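Local coordinates for imelysin-like protein (Psychrobacter arcticus, PDB 3PF0) that is of unknown function but belongs to the imelysin-like peptidase M75 family and is a putative metalloendopeptidase, at residues S243-Q248 against H259-T264; Q267-I272 against E320-A325; Y128-P133 against G167-E172. All blocks are in the same frame, centred on the assembly; numbering follows the deposited sequence.

Contact 1 (S243-Q248 against H259-T264)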
ATOM      1  N   SER A 243      -8.772  -6.205   8.681  1.00 44.73           N
ATOM      2  CA  SER A 243      -9.869  -7.042   8.187  1.00 45.01           C
ATOM      3  C   SER A 243      -9.451  -7.960   7.040  1.00 46.72           C
ATOM      4  O   SER A 243      -9.487  -9.176   7.209  1.00 45.99           O
ATOM      5  CB  SER A 243     -11.044  -6.182   7.737  1.00 49.94           C
ATOM      6  OG  SER A 243     -11.586  -5.459   8.828  1.00 65.18           O
ATOM      7  N   ASN A 244      -9.064  -7.383   5.877  1.00 41.61           N
ATOM      8  CA  ASN A 244      -8.743  -8.134   4.662  1.00 40.36           C
ATOM      9  C   ASN A 244      -7.400  -8.817   4.709  1.00 44.12           C
ATOM     10  O   ASN A 244      -7.276  -9.887   4.122  1.00 43.99           O
ATOM     11  CB  ASN A 244      -8.821  -7.246   3.405  1.00 38.31           C
ATOM     12  CG  ASN A 244     -10.180  -6.636   3.163  1.00 58.54           C
ATOM     13  OD1 ASN A 244     -11.223  -7.149   3.608  1.00 55.38           O
ATOM     14  ND2 ASN A 244     -10.203  -5.531   2.435  1.00 46.90           N
ATOM     15  N   ALA A 245      -6.394  -8.216   5.359  1.00 40.19           N
ATOM     16  CA  ALA A 245      -5.065  -8.815   5.396  1.00 39.86           C
ATOM     17  C   ALA A 245      -4.795  -9.669   6.642  1.00 45.43           C
ATOM     18  O   ALA A 245      -3.981 -10.587   6.549  1.00 46.02           O
ATOM     19  CB  ALA A 245      -4.000  -7.730   5.275  1.00 39.92           C
ATOM     20  N   ILE A 246      -5.453  -9.397   7.789  1.00 43.08           N
ATOM     21  CA  ILE A 246      -5.147 -10.130   9.027  1.00 43.84           C
ATOM     22  C   ILE A 246      -6.297 -11.051   9.485  1.00 49.57           C
ATOM     23  O   ILE A 246      -6.106 -12.260   9.493  1.00 49.81           O
ATOM     24  CB  ILE A 246      -4.684  -9.157  10.167  1.00 47.01           C
ATOM     25  CG1 ILE A 246      -3.425  -8.331   9.760  1.00 46.14           C
ATOM     26  CG2 ILE A 246      -4.469  -9.874  11.523  1.00 49.07           C
ATOM     27  CD1 ILE A 246      -2.098  -9.127   9.464  1.00 50.07           C
ATOM     28  N   GLU A 247      -7.449 -10.491   9.900  1.00 47.99           N
ATOM     29  CA  GLU A 247      -8.581 -11.246  10.441  1.00 49.41           C
ATOM     30  C   GLU A 247      -9.084 -12.331   9.487  1.00 53.27           C
ATOM     31  O   GLU A 247      -9.156 -13.492   9.892  1.00 53.32           O
ATOM     32  CB  GLU A 247      -9.740 -10.308  10.823  1.00 51.31           C
ATOM     33  CG  GLU A 247     -10.932 -11.012  11.442  1.00 63.69           C
ATOM     34  CD  GLU A 247     -12.090 -10.107  11.806  1.00 90.59           C
ATOM     35  OE1 GLU A 247     -12.549  -9.341  10.928  1.00 89.47           O
ATOM     36  OE2 GLU A 247     -12.554 -10.180  12.967  1.00 84.80           O
ATOM     37  N   GLN A 248      -9.443 -11.952   8.248  1.00 48.86           N
ATOM     38  CA  GLN A 248     -10.017 -12.868   7.264  1.00 48.64           C
ATOM     39  C   GLN A 248      -9.033 -13.963   6.794  1.00 51.89           C
ATOM     40  O   GLN A 248      -9.432 -15.121   6.855  1.00 52.82           O
ATOM     41  CB  GLN A 248     -10.594 -12.107   6.057  1.00 49.14           C
ATOM     42  CG  GLN A 248     -11.978 -11.512   6.312  1.00 62.17           C
ATOM     43  CD  GLN A 248     -12.300 -10.366   5.378  1.00 86.38           C
ATOM     44  OE1 GLN A 248     -11.982 -10.380   4.181  1.00 81.47           O
ATOM     45  NE2 GLN A 248     -12.956  -9.344   5.906  1.00 82.27           N
ATOM     46  N   HIS A 259      -6.287 -14.226   1.274  1.00 44.98           N
ATOM     47  CA  HIS A 259      -4.884 -14.523   1.545  1.00 45.06           C
ATOM     48  C   HIS A 259      -4.175 -13.313   2.118  1.00 45.42           C
ATOM     49  O   HIS A 259      -4.633 -12.183   1.950  1.00 44.88           O
ATOM     50  CB  HIS A 259      -4.172 -14.986   0.253  1.00 46.65           C
ATOM     51  CG  HIS A 259      -4.981 -15.945  -0.566  1.00 52.28           C
ATOM     52  ND1 HIS A 259      -4.904 -17.315  -0.363  1.00 55.68           N
ATOM     53  CD2 HIS A 259      -5.918 -15.694  -1.516  1.00 55.31           C
ATOM     54  CE1 HIS A 259      -5.776 -17.853  -1.204  1.00 56.16           C
ATOM     55  NE2 HIS A 259      -6.418 -16.918  -1.913  1.00 56.10           N
ATOM     56  N   LEU A 260      -3.067 -13.556   2.818  1.00 39.28           N
ATOM     57  CA  LEU A 260      -2.228 -12.494   3.347  1.00 37.72           C
ATOM     58  C   LEU A 260      -1.586 -11.753   2.183  1.00 39.88           C
ATOM     59  O   LEU A 260      -1.337 -12.384   1.152  1.00 39.14           O
ATOM     60  CB  LEU A 260      -1.119 -13.098   4.222  1.00 37.67           C
ATOM     61  CG  LEU A 260      -1.432 -13.435   5.659  1.00 42.32           C
ATOM     62  CD1 LEU A 260      -0.550 -14.534   6.108  1.00 43.17           C
ATOM     63  CD2 LEU A 260      -1.187 -12.253   6.562  1.00 43.45           C
ATOM     64  N   PRO A 261      -1.231 -10.460   2.299  1.00 35.81           N
ATOM     65  CA  PRO A 261      -0.478  -9.835   1.195  1.00 34.60           C
ATOM     66  C   PRO A 261       0.878 -10.552   1.057  1.00 37.76           C
ATOM     67  O   PRO A 261       1.389 -11.057   2.061  1.00 36.07           O
ATOM     68  CB  PRO A 261      -0.355  -8.372   1.629  1.00 35.83           C
ATOM     69  CG  PRO A 261      -0.497  -8.387   3.099  1.00 40.87           C
ATOM     70  CD  PRO A 261      -1.388  -9.540   3.445  1.00 37.48           C
ATOM     71  N   ALA A 262       1.404 -10.693  -0.186  1.00 34.54           N
ATOM     72  CA  ALA A 262       2.655 -11.409  -0.510  1.00 34.55           C
ATOM     73  C   ALA A 262       2.654 -12.863   0.035  1.00 38.94           C
ATOM     74  O   ALA A 262       3.673 -13.343   0.548  1.00 39.06           O
ATOM     75  CB  ALA A 262       3.875 -10.641   0.004  1.00 35.13           C
ATOM     76  N   ALA A 263       1.509 -13.567  -0.118  1.00 35.50           N
ATOM     77  CA  ALA A 263       1.324 -14.944   0.336  1.00 35.72           C
ATOM     78  C   ALA A 263       2.240 -15.931  -0.392  1.00 40.50           C
ATOM     79  O   ALA A 263       2.773 -16.835   0.252  1.00 41.37           O
ATOM     80  CB  ALA A 263      -0.130 -15.368   0.159  1.00 36.49           C
ATOM     81  N   THR A 264       2.396 -15.785  -1.726  1.00 35.74           N
ATOM     82  CA  THR A 264       3.221 -16.687  -2.540  1.00 35.11           C
ATOM     83  C   THR A 264       4.706 -16.473  -2.213  1.00 38.41           C
ATOM     84  O   THR A 264       5.443 -17.447  -2.068  1.00 39.04           O
ATOM     85  CB  THR A 264       2.909 -16.478  -4.027  1.00 40.41           C
ATOM     86  OG1 THR A 264       1.507 -16.670  -4.232  1.00 39.80           O
ATOM     87  CG2 THR A 264       3.671 -17.435  -4.914  1.00 39.73           C
TER
HETATM   88  O   HOH W   1      -7.247 -11.070   1.348  1.00 35.34           O

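Contact 2 (Q267-I272 against E320-A325)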
ATOM      1  N   GLN A 267       6.168 -13.086   2.266  1.00 34.09           N
ATOM      2  CA  GLN A 267       6.718 -11.851   2.821  1.00 32.91           C
ATOM      3  C   GLN A 267       5.613 -10.932   3.384  1.00 35.20           C
ATOM      4  O   GLN A 267       5.694  -9.716   3.221  1.00 33.65           O
ATOM      5  CB  GLN A 267       7.559 -11.127   1.744  1.00 33.35           C
ATOM      6  CG  GLN A 267       8.819 -11.894   1.293  1.00 34.94           C
ATOM      7  CD  GLN A 267       9.885 -12.021   2.370  1.00 51.16           C
ATOM      8  OE1 GLN A 267       9.909 -11.279   3.363  1.00 42.32           O
ATOM      9  NE2 GLN A 267      10.802 -12.971   2.192  1.00 43.42           N
ATOM     10  N   SER A 268       4.606 -11.503   4.077  1.00 32.63           N
ATOM     11  CA  SER A 268       3.506 -10.697   4.631  1.00 32.74           C
ATOM     12  C   SER A 268       3.968  -9.727   5.712  1.00 38.03           C
ATOM     13  O   SER A 268       3.432  -8.626   5.766  1.00 37.95           O
ATOM     14  CB  SER A 268       2.364 -11.560   5.162  1.00 34.13           C
ATOM     15  OG  SER A 268       2.813 -12.727   5.827  1.00 41.82           O
ATOM     16  N   ARG A 269       4.940 -10.120   6.566  1.00 36.64           N
ATOM     17  CA  ARG A 269       5.473  -9.258   7.631  1.00 37.07           C
ATOM     18  C   ARG A 269       6.040  -7.946   7.046  1.00 40.44           C
ATOM     19  O   ARG A 269       5.773  -6.883   7.596  1.00 39.99           O
ATOM     20  CB  ARG A 269       6.537  -9.989   8.462  1.00 36.86           C
ATOM     21  CG  ARG A 269       6.930  -9.236   9.748  1.00 43.12           C
ATOM     22  CD  ARG A 269       8.104  -9.872  10.473  1.00 42.67           C
ATOM     23  NE  ARG A 269       9.366  -9.713   9.748  1.00 42.51           N
ATOM     24  CZ  ARG A 269      10.446 -10.464   9.952  1.00 64.24           C
ATOM     25  NH1 ARG A 269      10.432 -11.426  10.866  1.00 57.99           N
ATOM     26  NH2 ARG A 269      11.547 -10.259   9.244  1.00 54.41           N
ATOM     27  N   ALA A 270       6.766  -8.026   5.914  1.00 36.81           N
ATOM     28  CA  ALA A 270       7.340  -6.871   5.224  1.00 36.52           C
ATOM     29  C   ALA A 270       6.259  -5.913   4.692  1.00 39.47           C
ATOM     30  O   ALA A 270       6.469  -4.702   4.719  1.00 37.50           O
ATOM     31  CB  ALA A 270       8.234  -7.331   4.081  1.00 36.91           C
ATOM     32  N   ILE A 271       5.109  -6.448   4.226  1.00 37.20           N
ATOM     33  CA  ILE A 271       4.004  -5.630   3.708  1.00 36.57           C
ATOM     34  C   ILE A 271       3.304  -4.895   4.870  1.00 41.05           C
ATOM     35  O   ILE A 271       3.099  -3.688   4.773  1.00 40.77           O
ATOM     36  CB  ILE A 271       3.005  -6.458   2.839  1.00 39.03           C
ATOM     37  CG1 ILE A 271       3.736  -7.244   1.710  1.00 38.58           C
ATOM     38  CG2 ILE A 271       1.893  -5.571   2.256  1.00 38.85           C
ATOM     39  CD1 ILE A 271       4.683  -6.373   0.754  1.00 41.41           C
ATOM     40  N   ILE A 272       2.990  -5.606   5.977  1.00 37.87           N
ATOM     41  CA  ILE A 272       2.323  -5.018   7.150  1.00 37.55           C
ATOM     42  C   ILE A 272       3.227  -3.938   7.793  1.00 40.73           C
ATOM     43  O   ILE A 272       2.734  -2.877   8.162  1.00 40.53           O
ATOM     44  CB  ILE A 272       1.868  -6.114   8.163  1.00 40.44           C
ATOM     45  CG1 ILE A 272       0.903  -7.145   7.498  1.00 40.43           C
ATOM     46  CG2 ILE A 272       1.242  -5.514   9.436  1.00 41.45           C
ATOM     47  CD1 ILE A 272      -0.381  -6.587   6.761  1.00 45.46           C
ATOM     48  N   GLU A 320       8.638 -14.063   8.996  1.00 41.06           N
ATOM     49  CA  GLU A 320       8.542 -13.394   7.683  1.00 39.73           C
ATOM     50  C   GLU A 320       7.169 -13.589   7.067  1.00 42.63           C
ATOM     51  O   GLU A 320       6.629 -12.663   6.466  1.00 42.00           O
ATOM     52  CB  GLU A 320       9.610 -13.915   6.718  1.00 41.16           C
ATOM     53  CG  GLU A 320      10.999 -13.361   6.968  1.00 51.84           C
ATOM     54  CD  GLU A 320      12.013 -13.676   5.887  1.00 78.09           C
ATOM     55  OE1 GLU A 320      11.830 -14.673   5.149  1.00 66.72           O
ATOM     56  OE2 GLU A 320      13.004 -12.917   5.785  1.00 82.31           O
ATOM     57  N   ASP A 321       6.613 -14.808   7.218  1.00 38.98           N
ATOM     58  CA  ASP A 321       5.266 -15.177   6.792  1.00 37.51           C
ATOM     59  C   ASP A 321       4.421 -15.234   8.060  1.00 42.24           C
ATOM     60  O   ASP A 321       4.618 -16.127   8.894  1.00 41.56           O
ATOM     61  CB  ASP A 321       5.281 -16.521   6.034  1.00 38.49           C
ATOM     62  CG  ASP A 321       3.965 -16.945   5.403  1.00 44.39           C
ATOM     63  OD1 ASP A 321       2.911 -16.390   5.784  1.00 43.26           O
ATOM     64  OD2 ASP A 321       3.984 -17.861   4.561  1.00 53.93           O
ATOM     65  N   LEU A 322       3.504 -14.262   8.221  1.00 39.30           N
ATOM     66  CA  LEU A 322       2.646 -14.143   9.411  1.00 39.81           C
ATOM     67  C   LEU A 322       1.724 -15.348   9.598  1.00 45.51           C
ATOM     68  O   LEU A 322       1.273 -15.587  10.718  1.00 47.07           O
ATOM     69  CB  LEU A 322       1.821 -12.841   9.384  1.00 38.72           C
ATOM     70  CG  LEU A 322       2.627 -11.517   9.348  1.00 40.67           C
ATOM     71  CD1 LEU A 322       1.710 -10.324   9.265  1.00 39.75           C
ATOM     72  CD2 LEU A 322       3.553 -11.378  10.552  1.00 42.21           C
ATOM     73  N   ALA A 323       1.471 -16.124   8.526  1.00 42.16           N
ATOM     74  CA  ALA A 323       0.638 -17.326   8.596  1.00 42.41           C
ATOM     75  C   ALA A 323       1.300 -18.416   9.441  1.00 45.45           C
ATOM     76  O   ALA A 323       0.584 -19.215  10.030  1.00 46.32           O
ATOM     77  CB  ALA A 323       0.358 -17.858   7.202  1.00 42.57           C
ATOM     78  N   THR A 324       2.653 -18.443   9.503  1.00 41.25           N
ATOM     79  CA  THR A 324       3.421 -19.452  10.253  1.00 42.63           C
ATOM     80  C   THR A 324       3.542 -19.075  11.742  1.00 48.62           C
ATOM     81  O   THR A 324       4.172 -19.811  12.502  1.00 50.22           O
ATOM     82  CB  THR A 324       4.819 -19.694   9.626  1.00 45.11           C
ATOM     83  OG1 THR A 324       5.674 -18.595   9.923  1.00 44.99           O
ATOM     84  CG2 THR A 324       4.775 -19.924   8.113  1.00 39.93           C
ATOM     85  N   ALA A 325       2.953 -17.938  12.160  1.00 45.02           N
ATOM     86  CA  ALA A 325       2.994 -17.501  13.553  1.00 45.93           C
ATOM     87  C   ALA A 325       1.957 -18.243  14.386  1.00 53.96           C
ATOM     88  O   ALA A 325       1.060 -18.875  13.814  1.00 53.05           O
ATOM     89  CB  ALA A 325       2.738 -16.010  13.634  1.00 45.76           C
TER
HETATM   90  O   HOH W   2       8.421 -10.647   5.532  1.00 35.08           O
HETATM   91  O   HOH W   3       3.101 -14.133   3.485  1.00 34.20           O

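Contact 3 (Y128-P133 against G167-E172)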
ATOM      1  N   TYR A 128      -5.241  -2.778 -11.315  1.00 30.91           N
ATOM      2  CA  TYR A 128      -4.259  -3.165 -12.333  1.00 30.72           C
ATOM      3  C   TYR A 128      -2.872  -3.120 -11.720  1.00 33.33           C
ATOM      4  O   TYR A 128      -1.972  -3.792 -12.213  1.00 33.36           O
ATOM      5  CB  TYR A 128      -4.331  -2.250 -13.582  1.00 32.42           C
ATOM      6  CG  TYR A 128      -5.502  -2.554 -14.497  1.00 34.56           C
ATOM      7  CD1 TYR A 128      -5.379  -3.469 -15.539  1.00 36.86           C
ATOM      8  CD2 TYR A 128      -6.729  -1.915 -14.328  1.00 35.74           C
ATOM      9  CE1 TYR A 128      -6.458  -3.767 -16.374  1.00 38.97           C
ATOM     10  CE2 TYR A 128      -7.813  -2.192 -15.169  1.00 37.33           C
ATOM     11  CZ  TYR A 128      -7.673  -3.124 -16.186  1.00 46.05           C
ATOM     12  OH  TYR A 128      -8.734  -3.409 -17.008  1.00 48.98           O
ATOM     13  N   ILE A 129      -2.701  -2.329 -10.638  1.00 29.64           N
ATOM     14  CA  ILE A 129      -1.440  -2.184  -9.905  1.00 28.90           C
ATOM     15  C   ILE A 129      -1.320  -3.279  -8.820  1.00 33.15           C
ATOM     16  O   ILE A 129      -0.257  -3.898  -8.683  1.00 33.42           O
ATOM     17  CB  ILE A 129      -1.305  -0.748  -9.308  1.00 31.41           C
ATOM     18  CG1 ILE A 129      -1.116   0.291 -10.429  1.00 31.78           C
ATOM     19  CG2 ILE A 129      -0.151  -0.661  -8.294  1.00 30.36           C
ATOM     20  CD1 ILE A 129      -1.438   1.711 -10.041  1.00 35.50           C
ATOM     21  N   ASN A 130      -2.384  -3.481  -8.024  1.00 29.79           N
ATOM     22  CA  ASN A 130      -2.395  -4.484  -6.961  1.00 29.17           C
ATOM     23  C   ASN A 130      -3.801  -5.058  -6.790  1.00 32.00           C
ATOM     24  O   ASN A 130      -4.619  -4.506  -6.046  1.00 31.20           O
ATOM     25  CB  ASN A 130      -1.867  -3.904  -5.634  1.00 30.22           C
ATOM     26  CG  ASN A 130      -1.636  -4.952  -4.560  1.00 40.96           C
ATOM     27  OD1 ASN A 130      -1.259  -6.087  -4.839  1.00 33.85           O
ATOM     28  ND2 ASN A 130      -1.861  -4.602  -3.307  1.00 30.69           N
ATOM     29  N   TYR A 131      -4.085  -6.165  -7.501  1.00 28.30           N
ATOM     30  CA  TYR A 131      -5.394  -6.809  -7.428  1.00 28.01           C
ATOM     31  C   TYR A 131      -5.471  -7.576  -6.112  1.00 32.37           C
ATOM     32  O   TYR A 131      -4.997  -8.707  -6.007  1.00 32.49           O
ATOM     33  CB  TYR A 131      -5.680  -7.709  -8.650  1.00 28.53           C
ATOM     34  CG  TYR A 131      -7.163  -7.968  -8.807  1.00 29.31           C
ATOM     35  CD1 TYR A 131      -7.803  -8.950  -8.053  1.00 30.79           C
ATOM     36  CD2 TYR A 131      -7.947  -7.156  -9.620  1.00 30.25           C
ATOM     37  CE1 TYR A 131      -9.184  -9.131  -8.124  1.00 30.97           C
ATOM     38  CE2 TYR A 131      -9.324  -7.346  -9.720  1.00 31.74           C
ATOM     39  CZ  TYR A 131      -9.939  -8.332  -8.969  1.00 33.88           C
ATOM     40  OH  TYR A 131     -11.299  -8.508  -9.076  1.00 35.50           O
ATOM     41  N   TYR A 132      -6.026  -6.917  -5.093  1.00 29.52           N
ATOM     42  CA  TYR A 132      -6.114  -7.449  -3.730  1.00 29.52           C
ATOM     43  C   TYR A 132      -7.321  -6.840  -2.994  1.00 35.41           C
ATOM     44  O   TYR A 132      -7.535  -5.644  -3.110  1.00 36.61           O
ATOM     45  CB  TYR A 132      -4.801  -7.126  -2.960  1.00 29.25           C
ATOM     46  CG  TYR A 132      -4.712  -7.750  -1.585  1.00 29.54           C
ATOM     47  CD1 TYR A 132      -4.197  -9.031  -1.411  1.00 30.88           C
ATOM     48  CD2 TYR A 132      -5.174  -7.075  -0.460  1.00 30.00           C
ATOM     49  CE1 TYR A 132      -4.145  -9.625  -0.156  1.00 30.72           C
ATOM     50  CE2 TYR A 132      -5.117  -7.656   0.804  1.00 31.31           C
ATOM     51  CZ  TYR A 132      -4.605  -8.933   0.950  1.00 35.46           C
ATOM     52  OH  TYR A 132      -4.562  -9.528   2.183  1.00 36.31           O
ATOM     53  N   PRO A 133      -8.098  -7.596  -2.197  1.00 32.92           N
ATOM     54  CA  PRO A 133      -8.032  -9.056  -1.960  1.00 32.83           C
ATOM     55  C   PRO A 133      -8.282  -9.879  -3.235  1.00 36.86           C
ATOM     56  O   PRO A 133      -8.775  -9.360  -4.233  1.00 35.67           O
ATOM     57  CB  PRO A 133      -9.162  -9.298  -0.942  1.00 35.10           C
ATOM     58  CG  PRO A 133      -9.457  -7.954  -0.337  1.00 39.68           C
ATOM     59  CD  PRO A 133      -9.219  -6.986  -1.459  1.00 34.68           C
ATOM     60  N   GLY A 167       0.244  -6.454 -12.611  1.00 30.11           N
ATOM     61  CA  GLY A 167       0.569  -5.672 -11.424  1.00 29.57           C
ATOM     62  C   GLY A 167       1.465  -6.420 -10.455  1.00 32.25           C
ATOM     63  O   GLY A 167       2.068  -7.444 -10.812  1.00 31.56           O
ATOM     64  N   ILE A 168       1.523  -5.931  -9.209  1.00 28.54           N
ATOM     65  CA  ILE A 168       2.324  -6.531  -8.133  1.00 29.46           C
ATOM     66  C   ILE A 168       1.964  -8.038  -7.915  1.00 33.62           C
ATOM     67  O   ILE A 168       2.907  -8.830  -7.924  1.00 33.80           O
ATOM     68  CB  ILE A 168       2.243  -5.676  -6.832  1.00 32.93           C
ATOM     69  CG1 ILE A 168       3.045  -4.373  -7.040  1.00 33.07           C
ATOM     70  CG2 ILE A 168       2.757  -6.434  -5.594  1.00 32.90           C
ATOM     71  CD1 ILE A 168       2.568  -3.257  -6.302  1.00 39.54           C
ATOM     72  N   PRO A 169       0.678  -8.492  -7.784  1.00 30.31           N
ATOM     73  CA  PRO A 169       0.440  -9.937  -7.580  1.00 30.15           C
ATOM     74  C   PRO A 169       0.737 -10.798  -8.819  1.00 35.16           C
ATOM     75  O   PRO A 169       1.079 -11.974  -8.661  1.00 36.09           O
ATOM     76  CB  PRO A 169      -1.041 -10.007  -7.210  1.00 32.50           C
ATOM     77  CG  PRO A 169      -1.646  -8.784  -7.812  1.00 36.31           C
ATOM     78  CD  PRO A 169      -0.590  -7.732  -7.716  1.00 31.09           C
ATOM     79  N   GLY A 170       0.607 -10.216 -10.023  1.00 30.48           N
ATOM     80  CA  GLY A 170       0.926 -10.888 -11.276  1.00 29.79           C
ATOM     81  C   GLY A 170       2.420 -11.174 -11.359  1.00 33.94           C
ATOM     82  O   GLY A 170       2.829 -12.297 -11.660  1.00 33.39           O
ATOM     83  N   LEU A 171       3.247 -10.160 -11.048  1.00 29.78           N
ATOM     84  CA  LEU A 171       4.707 -10.278 -11.036  1.00 28.55           C
ATOM     85  C   LEU A 171       5.165 -11.270  -9.955  1.00 33.05           C
ATOM     86  O   LEU A 171       6.053 -12.090 -10.196  1.00 32.95           O
ATOM     87  CB  LEU A 171       5.335  -8.892 -10.823  1.00 27.12           C
ATOM     88  CG  LEU A 171       5.354  -7.990 -12.059  1.00 30.06           C
ATOM     89  CD1 LEU A 171       5.433  -6.519 -11.676  1.00 28.71           C
ATOM     90  CD2 LEU A 171       6.473  -8.388 -13.019  1.00 30.07           C
ATOM     91  N   GLU A 172       4.508 -11.243  -8.790  1.00 30.02           N
ATOM     92  CA  GLU A 172       4.821 -12.140  -7.690  1.00 29.73           C
ATOM     93  C   GLU A 172       4.681 -13.587  -8.122  1.00 34.95           C
ATOM     94  O   GLU A 172       5.577 -14.405  -7.877  1.00 35.22           O
ATOM     95  CB  GLU A 172       3.889 -11.859  -6.510  1.00 30.87           C
ATOM     96  CG  GLU A 172       4.197 -12.730  -5.297  1.00 36.69           C
ATOM     97  CD  GLU A 172       3.200 -12.647  -4.164  1.00 39.29           C
ATOM     98  OE1 GLU A 172       2.128 -12.027  -4.345  1.00 34.64           O
ATOM     99  OE2 GLU A 172       3.496 -13.205  -3.085  1.00 37.07           O
TER

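Contact 1 (S243-Q248 against H259-T264)
His259 O accepts a hydrogen bond from Tyr132 OH and is also approached by a water that lies between it and Asn244 of the helix. That water is 2.9 Å from His259 O and 3.0 Å from Asn244 O, placed to donate to both, although it has more acceptors around it than protons, so the two bonds need not be made together. The carbonyl of Asn244 is presented by a widened stretch of helix: Gln248 N bonds to Ser243 O, five residues back, at 3.0 Å, which defines a pi-type turn. The remaining contacts are van der Waals. Ala245 CB meets Pro261 CD at 3.7 Å, while the Leu260 CD2 methyl lies against a polar atom, 3.3 Å from Ala245 O. Leu260 has CG anti to its own carbonyl carbon (chi1 -83°), which brings CG to 3.9 Å from Ala245 O. A type II beta turn from Leu260 to Ala263 then carries the loop away from the helix. The contact thus docks the loop after helix 225-250 onto that helix's late turns, while helix 268-283 touches both partners, Ile272 on Ala245 and Ile271 on Pro261, and helix 327-351 packs on Ile246.

Contact 2 (Q267-I272 against E320-A325)
The N-terminal turn of helix 268-283, with Gln267 at the N-cap position, is met by the loop that joins helices 298-316 and 327-351, where Glu320, Asp321 and Leu322 lie against Ser268 and Arg269. Two direct hydrogen bonds hold them, running in opposite directions. Arg269 N, a first-turn amide, donates to Glu320 O at 3.1 Å, and Leu322 N donates to Ser268 OG at 2.9 Å, nearly straight at 161°. Ser268 OG sits between the backbone N and the carbonyl carbon (chi1 39°), facing the incoming amide. A water extends the grip on the helix end: it accepts from Ala270 N and donates to both Gln267 OE1 and Glu320 O, so the Glu320 carbonyl serves Arg269 N and the water together. The loop is shaped by its own bonds. Asp321 OD1 accepts from Ala323 N in an Asx turn, and Asp321 O takes both Thr324 N and Thr324 OG1 as the chain enters a 3-10 segment. The Arg269 guanidinium turns one face to the Glu320 backbone, with Glu320 CA 4.1 Å above its centre; NH1 is bonded to Met318 O. The Glu320 carboxylate is a looser neighbour, with OE2 4.6 Å from Arg269 NH2 and well out of the guanidinium plane, so any attraction is probably one of charge, without an N-H pointing at the oxygen. Leu322, lying at about a right angle to the Arg269 side chain, sets CD2 at 3.9 Å from Arg269 CB and, on its other branch, CD1 at 3.7 Å from Ile272 CG1.

Contact 3 (Y128-P133 against G167-E172)
Ile129 and Ile168 make the polar join of the contact between the close of helix 125-129 and the first turn of helix 167-176. Ile168 N donates to Ile129 O at 2.8 Å with an N-H...O angle of 167°, so an amide near the start of one helix is satisfied by a carbonyl at the close of the other. Close backbone packing accompanies the bond. Gly167 CA lies 3.3 Å from Tyr128 O and 3.4 Å from Ile129 O, the latter a CA-H...O contact; a CB on this residue would point into both carbonyl oxygens and clash, and its phi of 72° also suits a glycine. The proline ring supplies the next group of contacts. Pro169 CD reaches Asn130 OD1 at 3.4 Å, and Pro169 CG lies 3.6 Å from Tyr131 N. With Asn130 CG anti to its backbone N (chi1 -170°), the amide is carried to the side of this ring, and ND2 is bonded to Glu113 OE2. An alanine in place of Pro169 removes CG and CD, and would probably open a gap beside Asn130 OD1 and the Tyr131 backbone. Side-chain packing completes the contact: Trp109 of helix 92-112 touches Ile129, Asn130 and Ile168, while the apolar pair Ile129 CG2 and Ile168 CD1 stands 4.3 Å apart.

Along the chain the contacts come in the order 3, 1, 2, each closing before the next opens, in an all-helical fold without strands. Contacts 1 and 2 are the nearest pair, their centres 9 Å apart; helix 225-250 is followed by helix 268-283, and Ala262 O probably bonds Gln267 N at 3.0 Å. Contacts 1 and 3 have centres 13 Å apart and also touch, with Glu172 OE2 3.1 Å from Thr264 N. Contacts 2 and 3, at 17 Å between centres and about 6 Å between nearest atoms, do not touch. The loop 259-264 therefore lies between them, so that one loop ties helices 225-250 and 268-283 to helix 167-176.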